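Adhesion G-protein coupled receptor G6 (Danio rerio, PDB 6V55) is a multidomain adhesion G-protein-coupled receptor linked to myelination, whose calcium-binding extracellular region probably mediates cell adhesion and helps control signalling. Local coordinates at residues V113-T116 with L117-K121; G223-E227 with G228-S232; L186-A190 with S191-V195; A525-N529 with N530-K534. All coordinates share one frame; numbering follows the deposited sequence.

Interaction 1 (V113-T116 with L117-K121); sequences VAVT and LRNQK
Thr116 and Asn119 share the one backbone hydrogen bond between the two segments: Asn119 N reaches Thr116 O at 3.3 Å. The N-H points fairly straight at the oxygen (158°), yet it stands well above the carbonyl plane, as suits a chain turning tightly back on itself. The backbone is still extended at Val115 and Thr116. It then curls into a short 3-10 segment at Leu117 and Arg118, and the next link follows at once, Gln120 N to Leu117 O at 3.0 Å. Thr116 OG1 lies 3.0 Å from Asn119 ND2. It gets there because OG1 sits between the backbone N and the carbonyl carbon of Thr116 (chi1 65°), leaning over the turn. The turn makes a compact connection between two domains. Residues 113-114 end the last long strand of the CUB beta sandwich, where Val113 pairs with Ile42, and a few residues later the chain enters strand 122-123 of the pentraxin-like sandwich. Val115 packs against the turn with both its branches: CG2 comes obliquely against Asn119 CB at 3.8 Å, and CG1 meets the end of the Gln120 side chain. Gln120 runs past the Thr116 carbonyl, its CG 3.8 Å from Thr116 O. Leu117 turns its isobutyl group away from the preceding residues, onto Trp299 and His301. The guanidinium group of Arg118 also leads outward, to a salt bridge with Asp298, while Lys121 forms a cation-pi contact with Tyr271.

Interaction 2 (G223-E227 with G228-S232); sequences GVYFE and GHYFS. Unlike the reference sequence in segment 223-227: Glu227 (reference Gly).
The His229 ring carries the carbonyl oxygen of Glu227 over one face, 3.3 Å above its plane and offset toward the rim. The Tyr225 ring receives an oxygen in a similar way but less closely, with His229 O over one face; its hydroxyl end reaches the turn, OH lying 3.6 Å from Gly228 O. Phe231 uses its edge instead: CE1 is 4.1 Å from Phe226 O, which lies near the ring plane, and the ring also stacks on Phe198. These rings decorate a beta hairpin with a two-residue loop, a type I' turn from Phe226 to His229, at the border of one sheet of the pentraxin-like sandwich. Glu227 and Gly228 both take positive phi at its apex, although Glu227 replaces the glycine of the reference sequence. Its carboxylate forms a salt bridge with Lys209. Firm backbone bonds lie deeper in the ladder, Val224 N to Phe231 O at 3.1 Å and Phe231 N to Val224 O at 2.9 Å, whereas the two linking Phe226 and His229 next to the turn are weak. Tyr225 and Tyr230 share a face, with Tyr225 CD2 4.3 Å from Tyr230 CB, and both touch Leu285 of helix 282-286.

Interaction 3 (L186-A190 with S191-V195); sequences LFIGA and SYCSV
Phe187 leans across its strand partner toward Ser191 and Tyr192, and the side chain closes on them as far as CD1. Its CB is 4.1 Å from Ser191 O, and the path runs through CG to CD1, which is only 3.2 Å from Ser191 O. CD1 also comes over one face of the tyrosine, 3.5 Å from Tyr192 CZ, and CE1 continues along the same ring at 3.7 Å from Tyr192 CE2. The result is an edge-to-face pair, the Phe187 ring giving the edge and the Tyr192 ring the face, with the planes at 64°. The two first torsions differ: Phe187 CG is anti to its backbone N (chi1 175°), whereas Tyr192 CG lies beside its own (chi1 -75°), which brings the rings together. Here the general principle is that of the tight beta hairpin, in which residues facing each other across the ladder point to a common side. Strands 185-188 and 191-194 form this one, at the border of a sheet of the pentraxin-like sandwich, with Gly189 and Ala190 making the turn. Beside the turn, Ile188 O is gripped twice by Ser191, by N at 2.9 Å and by OG at 2.8 Å, the hydroxyl lying in the carbonyl plane and the amide above it. Farther along, Leu186 and Cys193 exchange two short backbone bonds, Leu186 N to Cys193 O and Cys193 N to Leu186 O, each 2.7 Å. On the face that carries Leu186, Ile188 and Cys193, Ile188 CD1 approaches Cys193 SG, the sulfur joined by a disulfide to Cys235, and Leu186 packs against Ile222 of the facing sheet.

Interaction 4 (A525-N529 with N530-K534); sequences ADISN and NGLSK
A type I beta turn from Ile527 to Asn530 lies in the connection between helix 517-527 and helix 534-550, in the helical array that probably forms part of the GAIN domain. Asn530 N donates to Ile527 O at 3.1 Å, well above the carbonyl plane. The Asn530 side chain curls back toward the same carbonyl, its CB 3.3 Å from Ile527 O. Two residues on, Leu532 folds back toward Ile527: its CD2 meets Ile527 CG2 at 3.5 Å, the two side chains crossing at about a right angle. Ile527 CG2 is anti to the backbone N, which sets that methyl beside its own carbonyl and facing the leucine. The chain then enters the second helix, with Ser533 as N-cap, its OG bonded to Glu536 N. Polar side chains in and just before the turn bond to a CUB-domain loop. Asp526 OD1 accepts from Val101 N, and Asn530 ND2 donates to Phe99 O. Val101 belongs to a calcium site, and the Asp526 side chain is about 7 Å from the ion. A backbone bond and apolar packing thus hold the turn, while the Asn530 amide and Asp526 carboxylate join it to a loop supplying some calcium ligands.

In the fold
From the N terminus, interaction 1 closes a turn where the chain leaves the CUB sandwich for the pentraxin-like one. Interaction 3 then closes the hairpin 186-195 and interaction 2 the hairpin 223-232, each at the border of a different sheet of that sandwich. Interaction 4 follows far along the chain, between two helices. All four run in series, none nested or crossed. Only interactions 2 and 3 touch, Val224 CG2 meeting Val195 CG1 at 3.7 Å, a contact between the hairpins that helps join the two sheets. The centres of interactions 1 and 4 are about 52 Å apart, yet interaction 1 departs from the same CUB domain that interaction 4 grips through its calcium loop.

Interaction 1 (V113-T116 with L117-K121)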
loop_
_atom_site.group_PDB
_atom_site.type_symbol
_atom_site.label_atom_id
_atom_site.label_comp_id
_atom_site.label_asym_id
_atom_site.label_seq_id
_atom_site.Cartn_x
_atom_site.Cartn_y
_atom_site.Cartn_z
ATOM N N VAL A 113 8.621 16.508 7.520
ATOM C CA VAL A 113 9.947 16.787 8.050
ATOM C C VAL A 113 10.605 17.803 7.131
ATOM O O VAL A 113 10.619 17.615 5.907
ATOM C CB VAL A 113 10.795 15.503 8.158
ATOM C CG1 VAL A 113 12.261 15.824 8.526
ATOM C CG2 VAL A 113 10.182 14.539 9.169
ATOM N N ALA A 114 11.115 18.891 7.715
ATOM C CA ALA A 114 11.862 19.869 6.937
ATOM C C ALA A 114 13.197 19.282 6.514
ATOM O O ALA A 114 13.805 18.505 7.256
ATOM C CB ALA A 114 12.060 21.150 7.746
ATOM N N VAL A 115 13.605 19.597 5.278
ATOM C CA VAL A 115 14.962 19.295 4.842
ATOM C C VAL A 115 15.921 20.075 5.739
ATOM O O VAL A 115 15.641 21.225 6.120
ATOM C CB VAL A 115 15.116 19.614 3.338
ATOM C CG1 VAL A 115 14.568 20.975 3.009
ATOM C CG2 VAL A 115 16.562 19.531 2.856
ATOM N N THR A 116 16.976 19.391 6.205
ATOM C CA THR A 116 18.008 19.971 7.056
ATOM C C THR A 116 18.680 21.184 6.392
ATOM O O THR A 116 18.706 21.343 5.158
ATOM C CB THR A 116 19.092 18.936 7.395
ATOM O OG1 THR A 116 19.798 18.558 6.202
ATOM C CG2 THR A 116 18.510 17.697 8.012
ATOM N N LEU A 117 19.192 22.068 7.253
ATOM C CA LEU A 117 19.945 23.218 6.790
ATOM C C LEU A 117 21.258 22.825 6.130
ATOM O O LEU A 117 21.715 23.546 5.236
ATOM C CB LEU A 117 20.191 24.163 7.958
ATOM C CG LEU A 117 20.349 25.655 7.657
ATOM C CD1 LEU A 117 19.444 26.117 6.518
ATOM C CD2 LEU A 117 20.131 26.548 8.899
ATOM N N ARG A 118 21.823 21.662 6.479
ATOM C CA ARG A 118 23.057 21.185 5.867
ATOM C C ARG A 118 22.872 20.572 4.480
ATOM O O ARG A 118 23.853 20.088 3.902
ATOM C CB ARG A 118 23.732 20.178 6.790
ATOM C CG ARG A 118 24.550 20.833 7.874
ATOM C CD ARG A 118 25.368 19.800 8.603
ATOM N NE ARG A 118 25.051 19.807 10.024
ATOM C CZ ARG A 118 25.698 20.526 10.933
ATOM N NH1 ARG A 118 26.718 21.303 10.581
ATOM N NH2 ARG A 118 25.323 20.460 12.200
ATOM N N ASN A 119 21.651 20.550 3.949
ATOM C CA ASN A 119 21.397 20.280 2.542
ATOM C C ASN A 119 21.025 21.547 1.801
ATOM O O ASN A 119 20.432 21.470 0.724
ATOM C CB ASN A 119 20.275 19.245 2.377
ATOM C CG ASN A 119 20.745 17.830 2.649
ATOM O OD1 ASN A 119 21.711 17.351 2.028
ATOM N ND2 ASN A 119 20.078 17.153 3.588
ATOM N N GLN A 120 21.302 22.714 2.374
ATOM C CA GLN A 120 20.891 23.980 1.781
ATOM C C GLN A 120 22.022 25.002 1.843
ATOM O O GLN A 120 22.776 25.058 2.814
ATOM C CB GLN A 120 19.637 24.549 2.486
ATOM C CG GLN A 120 18.359 23.747 2.286
ATOM C CD GLN A 120 17.293 24.122 3.265
ATOM O OE1 GLN A 120 17.561 24.238 4.457
ATOM N NE2 GLN A 120 16.063 24.300 2.780
ATOM N N LYS A 121 22.128 25.810 0.801
ATOM C CA LYS A 121 22.997 26.976 0.756
ATOM C C LYS A 121 22.091 28.199 0.857
ATOM O O LYS A 121 20.872 28.092 0.701
ATOM C CB LYS A 121 23.837 26.976 -0.535
ATOM C CG LYS A 121 25.079 26.025 -0.498
ATOM C CD LYS A 121 24.753 24.535 -0.820
ATOM C CE LYS A 121 25.956 23.579 -0.673
ATOM N NZ LYS A 121 25.525 22.158 -0.439
#

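Interaction 2 (G223-E227 with G228-S232)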
loop_
_atom_site.group_PDB
_atom_site.type_symbol
_atom_site.label_atom_id
_atom_site.label_comp_id
_atom_site.label_asym_id
_atom_site.label_seq_id
_atom_site.Cartn_x
_atom_site.Cartn_y
_atom_site.Cartn_z
ATOM N N GLY A 223 43.446 33.119 14.500
ATOM C CA GLY A 223 43.819 31.944 13.732
ATOM C C GLY A 223 42.955 31.901 12.463
ATOM O O GLY A 223 41.819 32.353 12.488
ATOM N N VAL A 224 43.551 31.426 11.377
ATOM C CA VAL A 224 42.851 31.263 10.102
ATOM C C VAL A 224 43.115 29.843 9.611
ATOM O O VAL A 224 44.274 29.412 9.551
ATOM C CB VAL A 224 43.307 32.295 9.050
ATOM C CG1 VAL A 224 42.660 32.024 7.705
ATOM C CG2 VAL A 224 42.950 33.699 9.479
ATOM N N TYR A 225 42.051 29.113 9.285
ATOM C CA TYR A 225 42.157 27.835 8.595
ATOM C C TYR A 225 41.539 27.980 7.204
ATOM O O TYR A 225 40.344 28.277 7.078
ATOM C CB TYR A 225 41.483 26.734 9.409
ATOM C CG TYR A 225 41.916 25.332 9.072
ATOM C CD1 TYR A 225 41.352 24.652 7.984
ATOM C CD2 TYR A 225 42.877 24.675 9.848
ATOM C CE1 TYR A 225 41.738 23.365 7.665
ATOM C CE2 TYR A 225 43.269 23.376 9.546
ATOM C CZ TYR A 225 42.693 22.729 8.449
ATOM O OH TYR A 225 43.067 21.445 8.122
ATOM N N PHE A 226 42.359 27.771 6.169
ATOM C CA PHE A 226 41.974 27.924 4.768
ATOM C C PHE A 226 42.939 27.086 3.940
ATOM O O PHE A 226 44.158 27.211 4.110
ATOM C CB PHE A 226 42.048 29.386 4.346
ATOM C CG PHE A 226 41.314 29.732 3.069
ATOM C CD1 PHE A 226 41.395 31.020 2.608
ATOM C CD2 PHE A 226 40.521 28.833 2.345
ATOM C CE1 PHE A 226 40.753 31.439 1.465
ATOM C CE2 PHE A 226 39.848 29.230 1.193
ATOM C CZ PHE A 226 39.974 30.573 0.748
ATOM N N GLU A 227 42.374 26.250 3.050
ATOM C CA GLU A 227 43.097 25.415 2.085
ATOM C C GLU A 227 44.073 24.447 2.767
ATOM O O GLU A 227 45.192 24.249 2.293
ATOM C CB GLU A 227 43.800 26.280 1.029
ATOM C CG GLU A 227 42.823 26.829 -0.025
ATOM C CD GLU A 227 43.500 27.630 -1.134
ATOM O OE1 GLU A 227 42.794 28.406 -1.827
ATOM O OE2 GLU A 227 44.735 27.483 -1.302
ATOM N N GLY A 228 43.654 23.843 3.891
ATOM C CA GLY A 228 44.431 22.814 4.565
ATOM C C GLY A 228 45.500 23.312 5.515
ATOM O O GLY A 228 45.990 22.526 6.343
ATOM N N HIS A 229 45.867 24.590 5.440
ATOM C CA HIS A 229 46.974 25.150 6.195
ATOM C C HIS A 229 46.456 26.028 7.329
ATOM O O HIS A 229 45.450 26.729 7.185
ATOM C CB HIS A 229 47.881 25.968 5.278
ATOM C CG HIS A 229 48.259 25.264 4.012
ATOM N ND1 HIS A 229 48.062 25.821 2.764
ATOM C CD2 HIS A 229 48.833 24.057 3.797
ATOM C CE1 HIS A 229 48.499 24.989 1.836
ATOM N NE2 HIS A 229 48.972 23.910 2.436
ATOM N N TYR A 230 47.154 25.991 8.451
ATOM C CA TYR A 230 46.796 26.788 9.608
ATOM C C TYR A 230 47.733 27.982 9.715
ATOM O O TYR A 230 48.949 27.852 9.554
ATOM C CB TYR A 230 46.856 25.939 10.878
ATOM C CG TYR A 230 46.638 26.707 12.163
ATOM C CD1 TYR A 230 45.374 27.202 12.509
ATOM C CD2 TYR A 230 47.702 26.946 13.031
ATOM C CE1 TYR A 230 45.184 27.907 13.703
ATOM C CE2 TYR A 230 47.525 27.636 14.216
ATOM C CZ TYR A 230 46.274 28.117 14.548
ATOM O OH TYR A 230 46.146 28.808 15.735
ATOM N N PHE A 231 47.155 29.138 10.001
ATOM C CA PHE A 231 47.893 30.380 10.101
ATOM C C PHE A 231 47.578 31.047 11.426
ATOM O O PHE A 231 46.528 30.800 12.026
ATOM C CB PHE A 231 47.535 31.297 8.974
ATOM C CG PHE A 231 47.828 30.723 7.633
ATOM C CD1 PHE A 231 46.810 30.180 6.858
ATOM C CD2 PHE A 231 49.126 30.713 7.145
ATOM C CE1 PHE A 231 47.084 29.643 5.603
ATOM C CE2 PHE A 231 49.412 30.178 5.893
ATOM C CZ PHE A 231 48.396 29.643 5.124
ATOM N N SER A 232 48.500 31.896 11.875
ATOM C CA SER A 232 48.353 32.587 13.141
ATOM C C SER A 232 48.859 34.010 12.995
ATOM O O SER A 232 49.781 34.281 12.225
ATOM C CB SER A 232 49.111 31.856 14.239
ATOM O OG SER A 232 48.301 30.820 14.735
#

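Interaction 3 (L186-A190 with S191-V195)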
loop_
_atom_site.group_PDB
_atom_site.type_symbol
_atom_site.label_atom_id
_atom_site.label_comp_id
_atom_site.label_asym_id
_atom_site.label_seq_id
_atom_site.Cartn_x
_atom_site.Cartn_y
_atom_site.Cartn_z
ATOM N N LEU A 186 38.939 41.052 10.249
ATOM C CA LEU A 186 38.039 40.746 11.355
ATOM C C LEU A 186 37.879 42.014 12.179
ATOM O O LEU A 186 38.859 42.538 12.717
ATOM C CB LEU A 186 38.592 39.623 12.230
ATOM C CG LEU A 186 38.008 38.224 12.087
ATOM C CD1 LEU A 186 38.642 37.311 13.118
ATOM C CD2 LEU A 186 36.484 38.229 12.204
ATOM N N PHE A 187 36.665 42.519 12.263
ATOM C CA PHE A 187 36.383 43.673 13.097
ATOM C C PHE A 187 35.964 43.145 14.463
ATOM O O PHE A 187 34.913 42.512 14.571
ATOM C CB PHE A 187 35.282 44.504 12.452
ATOM C CG PHE A 187 34.829 45.644 13.278
ATOM C CD1 PHE A 187 35.586 46.810 13.328
ATOM C CD2 PHE A 187 33.633 45.566 13.995
ATOM C CE1 PHE A 187 35.170 47.883 14.103
ATOM C CE2 PHE A 187 33.207 46.616 14.779
ATOM C CZ PHE A 187 33.970 47.783 14.836
ATOM N N ILE A 188 36.768 43.381 15.512
ATOM C CA ILE A 188 36.428 42.894 16.854
ATOM C C ILE A 188 36.303 44.071 17.817
ATOM O O ILE A 188 37.268 44.817 18.028
ATOM C CB ILE A 188 37.438 41.871 17.396
ATOM C CG1 ILE A 188 37.706 40.760 16.387
ATOM C CG2 ILE A 188 36.867 41.229 18.639
ATOM C CD1 ILE A 188 38.703 39.725 16.854
ATOM N N GLY A 189 35.133 44.187 18.449
ATOM C CA GLY A 189 34.830 45.274 19.365
ATOM C C GLY A 189 34.792 46.621 18.670
ATOM O O GLY A 189 33.752 47.055 18.152
ATOM N N ALA A 190 35.941 47.295 18.670
ATOM C CA ALA A 190 36.134 48.516 17.909
ATOM C C ALA A 190 37.414 48.488 17.100
ATOM O O ALA A 190 37.755 49.500 16.480
ATOM C CB ALA A 190 36.154 49.744 18.833
ATOM N N SER A 191 38.134 47.373 17.091
ATOM C CA SER A 191 39.432 47.278 16.444
ATOM C C SER A 191 39.316 46.503 15.140
ATOM O O SER A 191 38.299 45.876 14.845
ATOM C CB SER A 191 40.446 46.602 17.373
ATOM O OG SER A 191 39.982 45.313 17.761
ATOM N N TYR A 192 40.394 46.539 14.360
ATOM C CA TYR A 192 40.456 45.871 13.067
ATOM C C TYR A 192 41.646 44.926 13.049
ATOM O O TYR A 192 42.797 45.360 13.192
ATOM C CB TYR A 192 40.581 46.883 11.939
ATOM C CG TYR A 192 39.328 47.629 11.613
ATOM C CD1 TYR A 192 38.511 47.242 10.542
ATOM C CD2 TYR A 192 38.964 48.743 12.372
ATOM C CE1 TYR A 192 37.343 47.954 10.247
ATOM C CE2 TYR A 192 37.824 49.450 12.099
ATOM C CZ TYR A 192 37.018 49.059 11.044
ATOM O OH TYR A 192 35.903 49.820 10.820
ATOM N N CYS A 193 41.366 43.644 12.871
ATOM C CA CYS A 193 42.385 42.604 12.799
ATOM C C CYS A 193 42.388 42.081 11.369
ATOM O O CYS A 193 41.491 41.323 10.981
ATOM C CB CYS A 193 42.098 41.500 13.813
ATOM S SG CYS A 193 41.911 42.116 15.523
ATOM N N SER A 194 43.378 42.503 10.578
ATOM C CA SER A 194 43.434 42.113 9.175
ATOM C C SER A 194 43.919 40.675 9.050
ATOM O O SER A 194 44.903 40.276 9.684
ATOM C CB SER A 194 44.344 43.046 8.385
ATOM O OG SER A 194 44.977 42.327 7.336
ATOM N N VAL A 195 43.208 39.887 8.254
ATOM C CA VAL A 195 43.627 38.518 7.989
ATOM C C VAL A 195 44.093 38.408 6.541
ATOM O O VAL A 195 44.070 37.311 5.964
ATOM C CB VAL A 195 42.488 37.523 8.270
ATOM C CG1 VAL A 195 42.293 37.380 9.760
ATOM C CG2 VAL A 195 41.207 37.954 7.581
#

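Interaction 4 (A525-N529 with N530-K534)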
loop_
_atom_site.group_PDB
_atom_site.type_symbol
_atom_site.label_atom_id
_atom_site.label_comp_id
_atom_site.label_asym_id
_atom_site.label_seq_id
_atom_site.Cartn_x
_atom_site.Cartn_y
_atom_site.Cartn_z
ATOM N N ALA A 525 -13.925 -21.772 0.886
ATOM C CA ALA A 525 -14.430 -21.030 2.042
ATOM C C ALA A 525 -13.900 -19.599 2.102
ATOM O O ALA A 525 -14.569 -18.724 2.673
ATOM C CB ALA A 525 -14.069 -21.760 3.339
ATOM N N ASP A 526 -12.721 -19.342 1.523
ATOM C CA ASP A 526 -12.224 -17.979 1.432
ATOM C C ASP A 526 -13.045 -17.125 0.457
ATOM O O ASP A 526 -13.461 -16.016 0.831
ATOM C CB ASP A 526 -10.748 -17.993 1.027
ATOM C CG ASP A 526 -9.894 -17.030 1.851
ATOM O OD1 ASP A 526 -8.884 -17.496 2.432
ATOM O OD2 ASP A 526 -10.221 -15.815 1.915
ATOM N N ILE A 527 -13.304 -17.635 -0.771
ATOM C CA ILE A 527 -13.961 -16.861 -1.842
ATOM C C ILE A 527 -15.391 -16.488 -1.479
ATOM O O ILE A 527 -15.903 -15.451 -1.925
ATOM C CB ILE A 527 -14.029 -17.620 -3.177
ATOM C CG1 ILE A 527 -12.800 -18.426 -3.487
ATOM C CG2 ILE A 527 -14.194 -16.650 -4.313
ATOM C CD1 ILE A 527 -13.172 -19.512 -4.499
ATOM N N SER A 528 -16.051 -17.322 -0.679
ATOM C CA SER A 528 -17.465 -17.204 -0.392
ATOM C C SER A 528 -17.801 -16.090 0.592
ATOM O O SER A 528 -18.978 -15.739 0.715
ATOM C CB SER A 528 -17.956 -18.538 0.139
ATOM O OG SER A 528 -17.311 -19.594 -0.526
ATOM N N ASN A 529 -16.815 -15.524 1.292
ATOM C CA ASN A 529 -17.074 -14.316 2.067
ATOM C C ASN A 529 -17.256 -13.098 1.166
ATOM O O ASN A 529 -17.951 -12.142 1.544
ATOM C CB ASN A 529 -15.929 -14.086 3.042
ATOM C CG ASN A 529 -16.214 -14.661 4.399
ATOM O OD1 ASN A 529 -15.465 -15.507 4.906
ATOM N ND2 ASN A 529 -17.309 -14.209 5.012
ATOM N N ASN A 530 -16.646 -13.122 -0.023
ATOM C CA ASN A 530 -16.645 -12.024 -0.976
ATOM C C ASN A 530 -17.968 -11.960 -1.731
ATOM O O ASN A 530 -18.772 -12.900 -1.724
ATOM C CB ASN A 530 -15.517 -12.168 -2.003
ATOM C CG ASN A 530 -14.177 -12.567 -1.385
ATOM O OD1 ASN A 530 -13.966 -12.466 -0.168
ATOM N ND2 ASN A 530 -13.250 -13.002 -2.243
ATOM N N GLY A 531 -18.176 -10.827 -2.398
ATOM C CA GLY A 531 -19.326 -10.665 -3.259
ATOM C C GLY A 531 -19.153 -11.533 -4.482
ATOM O O GLY A 531 -18.370 -11.203 -5.376
ATOM N N LEU A 532 -19.831 -12.674 -4.506
ATOM C CA LEU A 532 -19.714 -13.612 -5.612
ATOM C C LEU A 532 -20.842 -13.413 -6.608
ATOM O O LEU A 532 -21.932 -12.947 -6.266
ATOM C CB LEU A 532 -19.719 -15.065 -5.123
ATOM C CG LEU A 532 -18.420 -15.608 -4.516
ATOM C CD1 LEU A 532 -18.449 -17.138 -4.446
ATOM C CD2 LEU A 532 -17.205 -15.120 -5.309
ATOM N N SER A 533 -20.569 -13.779 -7.851
ATOM C CA SER A 533 -21.639 -13.869 -8.827
ATOM C C SER A 533 -22.497 -15.086 -8.526
ATOM O O SER A 533 -22.084 -16.008 -7.810
ATOM C CB SER A 533 -21.082 -13.976 -10.242
ATOM O OG SER A 533 -20.391 -15.201 -10.415
ATOM N N LYS A 534 -23.710 -15.088 -9.098
ATOM C CA LYS A 534 -24.584 -16.244 -8.969
ATOM C C LYS A 534 -24.021 -17.443 -9.721
ATOM O O LYS A 534 -24.203 -18.573 -9.268
ATOM C CB LYS A 534 -26.010 -15.888 -9.426
ATOM C CG LYS A 534 -26.385 -16.109 -10.891
ATOM C CD LYS A 534 -27.886 -16.356 -11.090
ATOM C CE LYS A 534 -28.336 -17.689 -10.488
ATOM N NZ LYS A 534 -27.637 -18.880 -11.073
#